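Local coordinates for putative amino acid binding protein (Streptococcus mutans, PDB 4C0R), which binds glutathione and probably delivers it to the cystine ABC importer TcyBC as the extracellular solute-binding component of the transport system, at residues L7-T12 against G66-S71; L81-T86 against V192-A197; N14-E19 against K164-T169; E34-S39 against Q204-K209. All coordinates share one frame; numbering follows the deposited sequence.

Contact 1: residues L7-T12 against G66-S71; sequences LATVGT and GANNIS. With GDS (oxidized glutathione disulfide), chain C.
At the carboxyl ends of two neighbouring parallel strands, the chain of L7-T12 is tied to G66-S71 by one main-chain bond and one asparagine side chain. A67 N donates to A8 O at 3.1 Å, nearly along the carbonyl axis, and beyond this bridge the strands give way to loops. N68 takes over there. Its CG stands anti to the backbone N (chi1 -156°), which carries the amide across to the other strand, where OD1 accepts from two successive backbone amides. V10 N comes to N68 OD1 from above the carbonyl plane at 2.8 Å, whereas G11 N, 3.2 Å from N68 OD1, approaches almost along the C=O axis. ND2 of the same amide is held by T13 OG1, so both ends of the group are fixed. T9 OG1, also anti to its backbone N, lies 2.7 Å from A67 O, and its hydroxyl is bonded to S17 OG. V10 turns CG1 and CG2 to the bound glutathione disulfide, and T12 OG1 reaches GDS O2. N69 ND2 donates to GDS O6 at 3.0 Å. S71 N meets the carboxylate oxygen GDS OE8 in an almost straight bond (2.9 Å, 178°). A glutamyl amino and carboxylate pair is thus read by N69 O and S71 N of the backbone together with the S71 hydroxyl, while N68 probably helps to hold the V10-G11 turn beside the ligand.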
# COMPACT_ATOMS: atom_id res chain seq x y z
N LEU A 7 5.73 12.73 -8.30
CA LEU A 7 5.26 11.64 -7.43
C LEU A 7 4.79 10.49 -8.31
O LEU A 7 3.91 10.66 -9.16
CB LEU A 7 4.15 12.18 -6.51
CG LEU A 7 3.58 11.14 -5.54
CD1 LEU A 7 2.91 11.87 -4.37
CD2 LEU A 7 2.58 10.18 -6.15
N ALA A 8 5.42 9.33 -8.12
CA ALA A 8 5.06 8.12 -8.88
C ALA A 8 4.17 7.19 -8.07
O ALA A 8 4.37 7.00 -6.87
CB ALA A 8 6.31 7.39 -9.32
N THR A 9 3.13 6.67 -8.74
CA THR A 9 2.19 5.79 -8.12
C THR A 9 1.75 4.74 -9.09
O THR A 9 1.93 4.93 -10.28
CB THR A 9 1.00 6.60 -7.57
OG1 THR A 9 0.18 5.78 -6.76
CG2 THR A 9 0.18 7.18 -8.70
N VAL A 10 1.13 3.65 -8.63
CA VAL A 10 0.61 2.66 -9.57
C VAL A 10 -0.83 3.00 -9.92
O VAL A 10 -1.26 2.85 -11.08
CB VAL A 10 0.68 1.23 -9.02
CG1 VAL A 10 0.31 0.25 -10.09
CG2 VAL A 10 2.10 0.90 -8.49
N GLY A 11 -1.63 3.45 -8.96
CA GLY A 11 -2.98 3.88 -9.27
C GLY A 11 -3.95 2.73 -9.49
O GLY A 11 -5.05 2.95 -10.06
N THR A 12 -3.62 1.55 -8.96
CA THR A 12 -4.51 0.39 -9.01
C THR A 12 -4.78 -0.25 -7.67
O THR A 12 -5.03 -1.47 -7.57
CB THR A 12 -3.99 -0.68 -9.96
OG1 THR A 12 -2.72 -1.14 -9.48
CG2 THR A 12 -3.84 -0.05 -11.39
N GLY A 66 7.53 8.41 -4.07
CA GLY A 66 6.74 7.24 -4.40
C GLY A 66 5.63 7.12 -3.37
O GLY A 66 5.83 7.36 -2.18
N ALA A 67 4.44 6.75 -3.83
CA ALA A 67 3.28 6.63 -2.93
C ALA A 67 2.33 5.63 -3.52
O ALA A 67 1.87 5.83 -4.63
CB ALA A 67 2.58 7.91 -2.78
N ASN A 68 2.10 4.55 -2.82
CA ASN A 68 1.14 3.53 -3.19
C ASN A 68 1.02 2.50 -2.05
O ASN A 68 1.41 1.36 -2.20
CB ASN A 68 1.55 2.82 -4.50
CG ASN A 68 0.38 2.21 -5.23
OD1 ASN A 68 -0.12 2.73 -6.24
ND2 ASN A 68 -0.11 1.12 -4.70
N ASN A 69 0.46 2.88 -0.92
CA ASN A 69 0.27 1.93 0.21
C ASN A 69 1.61 1.22 0.55
O ASN A 69 1.64 0.01 0.79
CB ASN A 69 -0.79 0.93 -0.20
CG ASN A 69 -1.16 -0.09 0.88
OD1 ASN A 69 -1.36 0.23 2.04
ND2 ASN A 69 -1.29 -1.34 0.45
N ILE A 70 2.69 2.00 0.59
CA ILE A 70 4.02 1.41 0.71
C ILE A 70 4.46 1.21 2.14
O ILE A 70 4.48 2.14 2.92
CB ILE A 70 5.04 2.31 0.01
CG1 ILE A 70 4.75 2.36 -1.49
CG2 ILE A 70 6.49 1.85 0.21
CD1 ILE A 70 5.55 3.49 -2.27
N SER A 71 4.82 -0.02 2.48
CA SER A 71 5.30 -0.40 3.79
C SER A 71 6.79 -0.07 3.97
O SER A 71 7.52 0.07 3.01
CB SER A 71 5.19 -1.93 3.95
OG SER A 71 3.86 -2.38 3.85
CD1 GDS C . 2.05 -5.02 -11.20
N2 GDS C . 0.74 -5.43 -10.68
CA2 GDS C . -0.16 -4.37 -10.43
C2 GDS C . -0.99 -3.83 -11.54
O2 GDS C . -1.45 -2.67 -11.50
CB2 GDS C . -0.33 -3.71 -9.11
SG2 GDS C . 0.57 -4.51 -7.80
N3 GDS C . -1.23 -4.70 -12.68
CA3 GDS C . -1.96 -4.19 -13.84
C3 GDS C . -0.86 -3.98 -14.88
OE3 GDS C . -1.07 -4.22 -16.11
OE4 GDS C . 0.30 -3.57 -14.56
N4 GDS C . -0.25 -4.82 -4.68
CA4 GDS C . -1.10 -5.96 -4.87
C4 GDS C . -0.36 -7.22 -4.55
OE5 GDS C . 0.66 -7.21 -3.80
OE6 GDS C . -0.84 -8.29 -5.00
C5 GDS C . -0.75 -3.52 -5.02
O5 GDS C . -1.91 -3.41 -5.43
CA5 GDS C . 0.23 -2.45 -4.91
N5 GDS C . 1.17 -2.49 -3.87
CB5 GDS C . 0.68 -1.91 -6.23
SG5 GDS C . 1.81 -3.11 -7.00
CA6 GDS C . 2.68 -3.58 0.47
C6 GDS C . 4.11 -3.19 0.12
OE7 GDS C . 4.78 -3.96 -0.61
OE8 GDS C . 4.61 -2.12 0.55
N6 GDS C . 2.21 -2.65 1.51
CB6 GDS C . 1.81 -3.56 -0.73
CG6 GDS C . 2.10 -2.28 -1.56
CD6 GDS C . 0.96 -2.13 -2.54
O6 GDS C . -0.16 -1.67 -2.27

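Contact 2: residues L81-T86 against V192-A197; sequences LYSNPT and VYFIFA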
# COMPACT_ATOMS: atom_id res chain seq x y z
N LEU A 81 14.56 7.33 1.10
CA LEU A 81 14.11 7.99 2.32
C LEU A 81 12.61 7.69 2.57
O LEU A 81 11.83 7.51 1.61
CB LEU A 81 14.23 9.50 2.20
CG LEU A 81 15.60 10.02 1.78
CD1 LEU A 81 15.62 11.52 1.66
CD2 LEU A 81 16.61 9.50 2.73
N TYR A 82 12.25 7.59 3.84
CA TYR A 82 10.86 7.41 4.29
C TYR A 82 10.32 8.69 4.96
O TYR A 82 11.01 9.35 5.77
CB TYR A 82 10.77 6.25 5.25
CG TYR A 82 10.60 4.94 4.57
CD1 TYR A 82 11.65 4.27 3.97
CD2 TYR A 82 9.34 4.33 4.54
CE1 TYR A 82 11.48 3.07 3.33
CE2 TYR A 82 9.15 3.14 3.89
CZ TYR A 82 10.22 2.50 3.31
OH TYR A 82 9.99 1.29 2.69
N SER A 83 9.09 9.04 4.68
CA SER A 83 8.40 10.04 5.47
C SER A 83 7.98 9.45 6.83
O SER A 83 8.16 8.27 7.09
CB SER A 83 7.15 10.50 4.75
OG SER A 83 6.17 9.49 4.74
N ASN A 84 7.40 10.30 7.66
CA ASN A 84 6.69 9.81 8.81
C ASN A 84 5.47 9.05 8.28
O ASN A 84 5.03 9.24 7.13
CB ASN A 84 6.32 10.97 9.71
CG ASN A 84 7.57 11.55 10.38
OD1 ASN A 84 8.57 10.84 10.62
ND2 ASN A 84 7.53 12.83 10.64
N PRO A 85 4.98 8.12 9.08
CA PRO A 85 3.91 7.27 8.58
C PRO A 85 2.64 8.08 8.36
O PRO A 85 2.40 9.09 9.05
CB PRO A 85 3.71 6.24 9.71
CG PRO A 85 4.20 6.92 10.90
CD PRO A 85 5.34 7.82 10.48
N THR A 86 1.85 7.63 7.39
CA THR A 86 0.59 8.31 7.09
C THR A 86 -0.67 7.50 7.42
O THR A 86 -1.77 8.06 7.54
CB THR A 86 0.54 8.69 5.62
OG1 THR A 86 0.51 7.50 4.85
CG2 THR A 86 1.71 9.59 5.24
N VAL A 192 2.12 2.70 6.63
CA VAL A 192 2.48 2.96 5.25
C VAL A 192 2.96 4.41 5.16
O VAL A 192 2.69 5.24 6.09
CB VAL A 192 1.41 2.65 4.33
CG1 VAL A 192 1.16 1.08 4.27
CG2 VAL A 192 0.20 3.44 4.68
N TYR A 193 3.69 4.73 4.10
CA TYR A 193 4.54 5.91 4.07
C TYR A 193 4.70 6.45 2.67
O TYR A 193 4.50 5.67 1.72
CB TYR A 193 5.98 5.47 4.41
CG TYR A 193 6.17 4.84 5.75
CD1 TYR A 193 5.95 3.47 5.98
CD2 TYR A 193 6.57 5.62 6.81
CE1 TYR A 193 6.14 2.90 7.24
CE2 TYR A 193 6.73 5.08 8.08
CZ TYR A 193 6.55 3.73 8.29
OH TYR A 193 6.74 3.22 9.56
N PHE A 194 5.13 7.68 2.55
CA PHE A 194 5.75 8.16 1.31
C PHE A 194 7.20 7.76 1.33
O PHE A 194 7.83 7.73 2.40
CB PHE A 194 5.70 9.68 1.22
CG PHE A 194 4.30 10.23 1.08
CD1 PHE A 194 3.58 10.03 -0.09
CD2 PHE A 194 3.70 10.94 2.11
CE1 PHE A 194 2.30 10.54 -0.23
CE2 PHE A 194 2.41 11.47 1.95
CZ PHE A 194 1.74 11.27 0.79
N ILE A 195 7.77 7.47 0.16
CA ILE A 195 9.19 7.29 0.06
C ILE A 195 9.78 8.31 -0.91
O ILE A 195 9.07 8.90 -1.71
CB ILE A 195 9.59 5.87 -0.36
CG1 ILE A 195 8.97 5.49 -1.71
CG2 ILE A 195 9.26 4.84 0.70
CD1 ILE A 195 9.49 4.12 -2.24
N PHE A 196 11.09 8.53 -0.80
CA PHE A 196 11.72 9.55 -1.62
C PHE A 196 13.04 9.05 -2.18
O PHE A 196 13.71 8.22 -1.57
CB PHE A 196 12.05 10.83 -0.84
CG PHE A 196 10.89 11.39 -0.07
CD1 PHE A 196 10.56 10.89 1.16
CD2 PHE A 196 10.17 12.43 -0.58
CE1 PHE A 196 9.49 11.41 1.90
CE2 PHE A 196 9.10 12.96 0.13
CZ PHE A 196 8.76 12.44 1.38
N ALA A 197 13.43 9.66 -3.29
CA ALA A 197 14.77 9.44 -3.82
C ALA A 197 15.75 9.87 -2.74
O ALA A 197 15.48 10.77 -1.94
CB ALA A 197 14.94 10.22 -5.13
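L81-T86 and V192-A197 form an antiparallel strand pair in the mixed sheet of a periplasmic-binding-protein fold, regular at one end and distorted at the other. L81 and F196 make a hydrogen-bonded pair, with F196 N to L81 O at 2.7 Å; Y82 and I195 follow as a non-hydrogen-bonded pair. Past S83 N, which donates almost straight to F194 O, the regular pattern lapses. S83 OG, in the crowded position between backbone N and carbonyl carbon (chi1 70°), accepts from F194 N at 3.0 Å and donates to N84 O, and the main-chain pairing resumes with T86 N on V192 O at 2.8 Å. Packing is tight on both faces. I195 CG2 sits over the centre of the Y82 ring, 3.6 Å from its centroid, while the edge of that ring, at CD2, meets the face of Y193 in a T-shaped pair with planes at 85°. P85 CB lies against Y193 CE2, and the Y82 hydroxyl is bonded to S71 O. On the face carrying L81 and F196, their CB atoms meet at 4.0 Å, and helix 201-216 covers it, with V207 against the F196 ring. The loose place is N84, partly exposed, whose CB bond points away from the opposite strand and which touches it hardly at all. At the edge of the F196 ring, F196 CE1 comes 3.7 Å from S83 N.

Contact 3: residues N14-E19 against K164-T169; sequences NPFSYE and KISAET
One hydrogen bond links N14-E19 to K164-T169. S166 OG, anti to its carbonyl carbon and beside its own backbone N (chi1 -73°), donates to N14 O at 2.7 Å, coming from well above the carbonyl plane. N14 ND2 has a second helix partner, E173. Within the helix, T169 OG1 is turned back to I165 O at 2.7 Å, an oxygen that also accepts T169 N. S166 CA makes a CA-H...O contact with N14 O, 3.5 Å away. The remaining contacts are van der Waals packing and centre on P15, whose preceding peptide bond is cis. CG and CD of P15 lie against I165 and T169, one helical turn apart, with P15 CG 3.6 Å from I165 CG2. T169 CG2, anti to the backbone N, faces the carboxamide of N14, 3.6 Å from N14 OD1. F16 CE1 reaches I165 CG2 at 4.1 Å, the two side chains crossing at about a right angle. The contact joins the two lobes at the ligand cleft, consistent with the two-lobed fold of binding proteins; L228 of helix 219-228 packs on P15, F16 and I165 together, while F16 also touches N69 of strand 65-71 and N89 of strand 81-96.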
# COMPACT_ATOMS: atom_id res chain seq x y z
N ASN A 14 -7.13 0.73 -4.81
CA ASN A 14 -8.20 1.45 -4.14
C ASN A 14 -8.22 1.04 -2.68
O ASN A 14 -8.15 -0.14 -2.41
CB ASN A 14 -9.49 1.07 -4.87
CG ASN A 14 -10.75 1.64 -4.32
OD1 ASN A 14 -10.81 2.52 -3.48
ND2 ASN A 14 -11.85 1.06 -4.81
N PRO A 15 -8.30 1.99 -1.73
CA PRO A 15 -8.54 3.43 -1.85
C PRO A 15 -7.32 4.31 -1.63
O PRO A 15 -7.45 5.49 -1.43
CB PRO A 15 -9.51 3.68 -0.73
CG PRO A 15 -9.02 2.77 0.35
CD PRO A 15 -8.55 1.52 -0.34
N PHE A 16 -6.12 3.74 -1.72
CA PHE A 16 -4.90 4.51 -1.54
C PHE A 16 -4.52 5.30 -2.77
O PHE A 16 -4.10 6.44 -2.70
CB PHE A 16 -3.71 3.63 -1.05
CG PHE A 16 -3.77 3.38 0.44
CD1 PHE A 16 -4.60 2.37 0.96
CD2 PHE A 16 -3.09 4.18 1.33
CE1 PHE A 16 -4.70 2.21 2.28
CE2 PHE A 16 -3.21 4.01 2.66
CZ PHE A 16 -4.00 3.04 3.14
N SER A 17 -4.69 4.65 -3.91
CA SER A 17 -4.26 5.22 -5.17
C SER A 17 -5.06 4.57 -6.30
O SER A 17 -4.95 3.36 -6.52
CB SER A 17 -2.77 5.09 -5.40
OG SER A 17 -2.43 5.65 -6.69
N TYR A 18 -5.89 5.35 -6.96
CA TYR A 18 -6.82 4.81 -7.99
C TYR A 18 -7.35 5.96 -8.85
O TYR A 18 -7.21 7.11 -8.52
CB TYR A 18 -8.00 4.04 -7.37
CG TYR A 18 -8.98 4.83 -6.53
CD1 TYR A 18 -8.70 5.12 -5.18
CD2 TYR A 18 -10.17 5.28 -7.05
CE1 TYR A 18 -9.56 5.86 -4.43
CE2 TYR A 18 -11.06 6.01 -6.26
CZ TYR A 18 -10.74 6.29 -4.96
OH TYR A 18 -11.60 7.00 -4.14
N GLU A 19 -7.98 5.63 -9.97
CA GLU A 19 -8.61 6.66 -10.77
C GLU A 19 -10.12 6.67 -10.61
O GLU A 19 -10.76 5.64 -10.50
CB GLU A 19 -8.26 6.49 -12.25
CG GLU A 19 -6.84 6.83 -12.56
CD GLU A 19 -6.53 6.74 -14.06
OE1 GLU A 19 -7.41 6.25 -14.79
OE2 GLU A 19 -5.41 7.10 -14.42
N LYS A 164 -5.84 -4.83 4.91
CA LYS A 164 -7.25 -4.84 5.20
C LYS A 164 -8.03 -3.75 4.50
O LYS A 164 -9.10 -4.01 4.02
CB LYS A 164 -7.43 -4.66 6.72
CG LYS A 164 -8.83 -4.91 7.21
CD LYS A 164 -8.82 -5.14 8.71
CE LYS A 164 -10.17 -5.69 9.17
NZ LYS A 164 -10.16 -5.88 10.62
N ILE A 165 -7.53 -2.52 4.49
CA ILE A 165 -8.33 -1.42 3.99
C ILE A 165 -8.69 -1.66 2.50
O ILE A 165 -9.87 -1.56 2.10
CB ILE A 165 -7.63 -0.09 4.21
CG1 ILE A 165 -7.51 0.28 5.69
CG2 ILE A 165 -8.40 1.03 3.46
CD1 ILE A 165 -6.57 1.39 6.00
N SER A 166 -7.72 -2.03 1.67
CA SER A 166 -8.03 -2.31 0.28
C SER A 166 -8.86 -3.58 0.12
O SER A 166 -9.77 -3.62 -0.67
CB SER A 166 -6.79 -2.42 -0.59
OG SER A 166 -6.22 -1.15 -0.82
N ALA A 167 -8.52 -4.62 0.89
CA ALA A 167 -9.29 -5.86 0.78
C ALA A 167 -10.77 -5.61 1.02
O ALA A 167 -11.63 -6.05 0.25
CB ALA A 167 -8.77 -6.91 1.73
N GLU A 168 -11.07 -4.95 2.12
CA GLU A 168 -12.45 -4.69 2.53
C GLU A 168 -13.14 -3.78 1.53
O GLU A 168 -14.29 -3.99 1.14
CB GLU A 168 -12.51 -4.17 3.96
CG GLU A 168 -12.11 -5.22 4.98
CD GLU A 168 -12.40 -4.83 6.39
OE1 GLU A 168 -12.30 -3.64 6.74
OE2 GLU A 168 -12.70 -5.76 7.16
N THR A 169 -12.41 -2.76 1.08
CA THR A 169 -12.98 -1.81 0.14
C THR A 169 -13.40 -2.47 -1.16
O THR A 169 -14.52 -2.27 -1.65
CB THR A 169 -11.98 -0.66 -0.16
OG1 THR A 169 -11.74 0.10 1.03
CG2 THR A 169 -12.48 0.19 -1.28

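Contact 4: residues E34-S39 against Q204-K209; sequences EVFKAS and QKFVNK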
# COMPACT_ATOMS: atom_id res chain seq x y z
N GLU A 34 -2.68 17.74 -0.34
CA GLU A 34 -2.86 18.62 0.83
C GLU A 34 -1.52 19.08 1.39
O GLU A 34 -1.37 20.26 1.70
CB GLU A 34 -3.69 17.91 1.89
CG GLU A 34 -4.14 18.81 3.03
CD GLU A 34 -5.25 19.78 2.64
OE1 GLU A 34 -6.03 19.44 1.72
OE2 GLU A 34 -5.30 20.84 3.26
N VAL A 35 -0.56 18.19 1.47
CA VAL A 35 0.80 18.58 1.88
C VAL A 35 1.34 19.73 1.02
O VAL A 35 1.90 20.71 1.52
CB VAL A 35 1.74 17.37 1.82
CG1 VAL A 35 3.20 17.77 1.82
CG2 VAL A 35 1.39 16.40 2.96
N PHE A 36 1.25 19.56 -0.27
CA PHE A 36 1.87 20.49 -1.19
C PHE A 36 1.06 21.78 -1.46
O PHE A 36 1.60 22.70 -2.10
CB PHE A 36 2.29 19.74 -2.46
CG PHE A 36 3.50 18.89 -2.25
CD1 PHE A 36 4.75 19.45 -2.13
CD2 PHE A 36 3.37 17.51 -2.05
CE1 PHE A 36 5.87 18.66 -1.89
CE2 PHE A 36 4.48 16.71 -1.79
CZ PHE A 36 5.74 17.28 -1.69
N LYS A 37 -0.16 21.87 -0.96
CA LYS A 37 -0.93 23.12 -1.06
C LYS A 37 -0.17 24.27 -0.46
O LYS A 37 -0.31 25.44 -0.93
CB LYS A 37 -2.24 23.02 -0.29
CG LYS A 37 -3.45 22.71 -1.03
CD LYS A 37 -4.67 22.91 -0.05
N ALA A 38 0.61 24.03 0.60
CA ALA A 38 1.22 25.11 1.35
C ALA A 38 2.65 25.38 0.90
O ALA A 38 3.43 25.84 1.70
CB ALA A 38 1.19 24.80 2.83
N SER A 39 2.97 25.13 -0.35
CA SER A 39 4.33 25.33 -0.83
C SER A 39 4.34 26.30 -1.98
O SER A 39 3.55 26.14 -2.86
CB SER A 39 4.85 23.98 -1.36
OG SER A 39 6.18 24.10 -1.83
N GLN A 204 11.80 15.63 1.85
CA GLN A 204 11.38 14.79 2.94
C GLN A 204 11.04 15.62 4.20
O GLN A 204 10.01 15.41 4.84
CB GLN A 204 12.49 13.76 3.27
CG GLN A 204 12.22 12.93 4.55
CD GLN A 204 13.46 12.31 5.10
OE1 GLN A 204 14.53 12.94 5.11
NE2 GLN A 204 13.37 11.05 5.53
N LYS A 205 11.92 16.57 4.53
CA LYS A 205 11.70 17.45 5.67
C LYS A 205 10.46 18.24 5.52
O LYS A 205 9.72 18.42 6.51
CB LYS A 205 12.91 18.36 5.82
N PHE A 206 10.24 18.79 4.32
CA PHE A 206 9.04 19.56 4.09
C PHE A 206 7.81 18.70 4.28
O PHE A 206 6.85 19.10 4.97
CB PHE A 206 9.02 20.21 2.71
CG PHE A 206 7.72 20.82 2.37
CD1 PHE A 206 7.36 22.03 2.89
CD2 PHE A 206 6.84 20.17 1.53
CE1 PHE A 206 6.14 22.60 2.59
CE2 PHE A 206 5.61 20.72 1.24
CZ PHE A 206 5.26 21.95 1.75
N VAL A 207 7.80 17.53 3.64
CA VAL A 207 6.64 16.65 3.77
C VAL A 207 6.39 16.28 5.26
O VAL A 207 5.24 16.29 5.75
CB VAL A 207 6.78 15.40 2.90
CG1 VAL A 207 5.76 14.38 3.24
CG2 VAL A 207 6.74 15.78 1.44
N ASN A 208 7.43 15.97 5.98
CA ASN A 208 7.24 15.57 7.37
C ASN A 208 6.70 16.74 8.22
O ASN A 208 5.84 16.52 9.08
CB ASN A 208 8.54 15.03 7.99
CG ASN A 208 8.88 13.66 7.52
OD1 ASN A 208 8.05 12.95 6.96
ND2 ASN A 208 10.13 13.25 7.76
N LYS A 209 7.20 17.97 8.01
CA LYS A 209 6.71 19.12 8.73
C LYS A 209 5.20 19.28 8.47
O LYS A 209 4.39 19.54 9.40
CB LYS A 209 7.47 20.36 8.31
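Helix 27-36 ends within E34-S39, where a type I turn from F36 to S39, with S39 N bonded to F36 O, leads the chain away; Q204-K209 is helical throughout. The backbones come closest at V35 and V207, whose CA atoms are 6.4 Å apart. Contact between the two segments is made by apolar side chains, and F206 carries most of it. Its CG stands anti to the backbone N (chi1 171°), sending the ring across to the turn, where F206 CZ lies 3.6 Å from V35 O and 3.7 Å from S39 CB. F206 CE2 meets F36 CD1 at 3.7 Å; the two aromatic planes are inclined at 40°, an oblique meeting. V207 contributes CG2, which touches F36 CZ at 3.6 Å and V35 CG1 at 4.1 Å. V35 CG1 also packs against F206 CE2. The polar atoms near the helix end have partners close by: R210 bonds to the carbonyl oxygens of E34 and V35, and S39 OG is bonded to the amides of K41 and Y42. F36 also touches Y42 and V44 of strand 42-48. Such packing of helices against each other and a central sheet belongs to the alpha/beta lobes of family 3 solute-binding proteins.

In the fold
Contacts 1 and 2 share a sheet, since strands 65-71 and 191-196 are neighbours; G66 N lies 2.9 Å from I195 O. Contact 1 lines the glutathione disulfide pocket. Contacts 3 and 2 come close to it: the S166 side chain is about 6 Å from the ligand, that of V192 about 5 Å. Contact 3 meets contact 1 where F16 CE1 packs on N69 OD1, 3.9 Å away. Contact 4 lies farthest out, its centre about 20 Å from the centre of the chain, and does not touch contact 3, but it joins contact 2 through N208 OD1, 2.8 Å from N84 N, and through Q204 NE2, 2.9 Å from Y82 O.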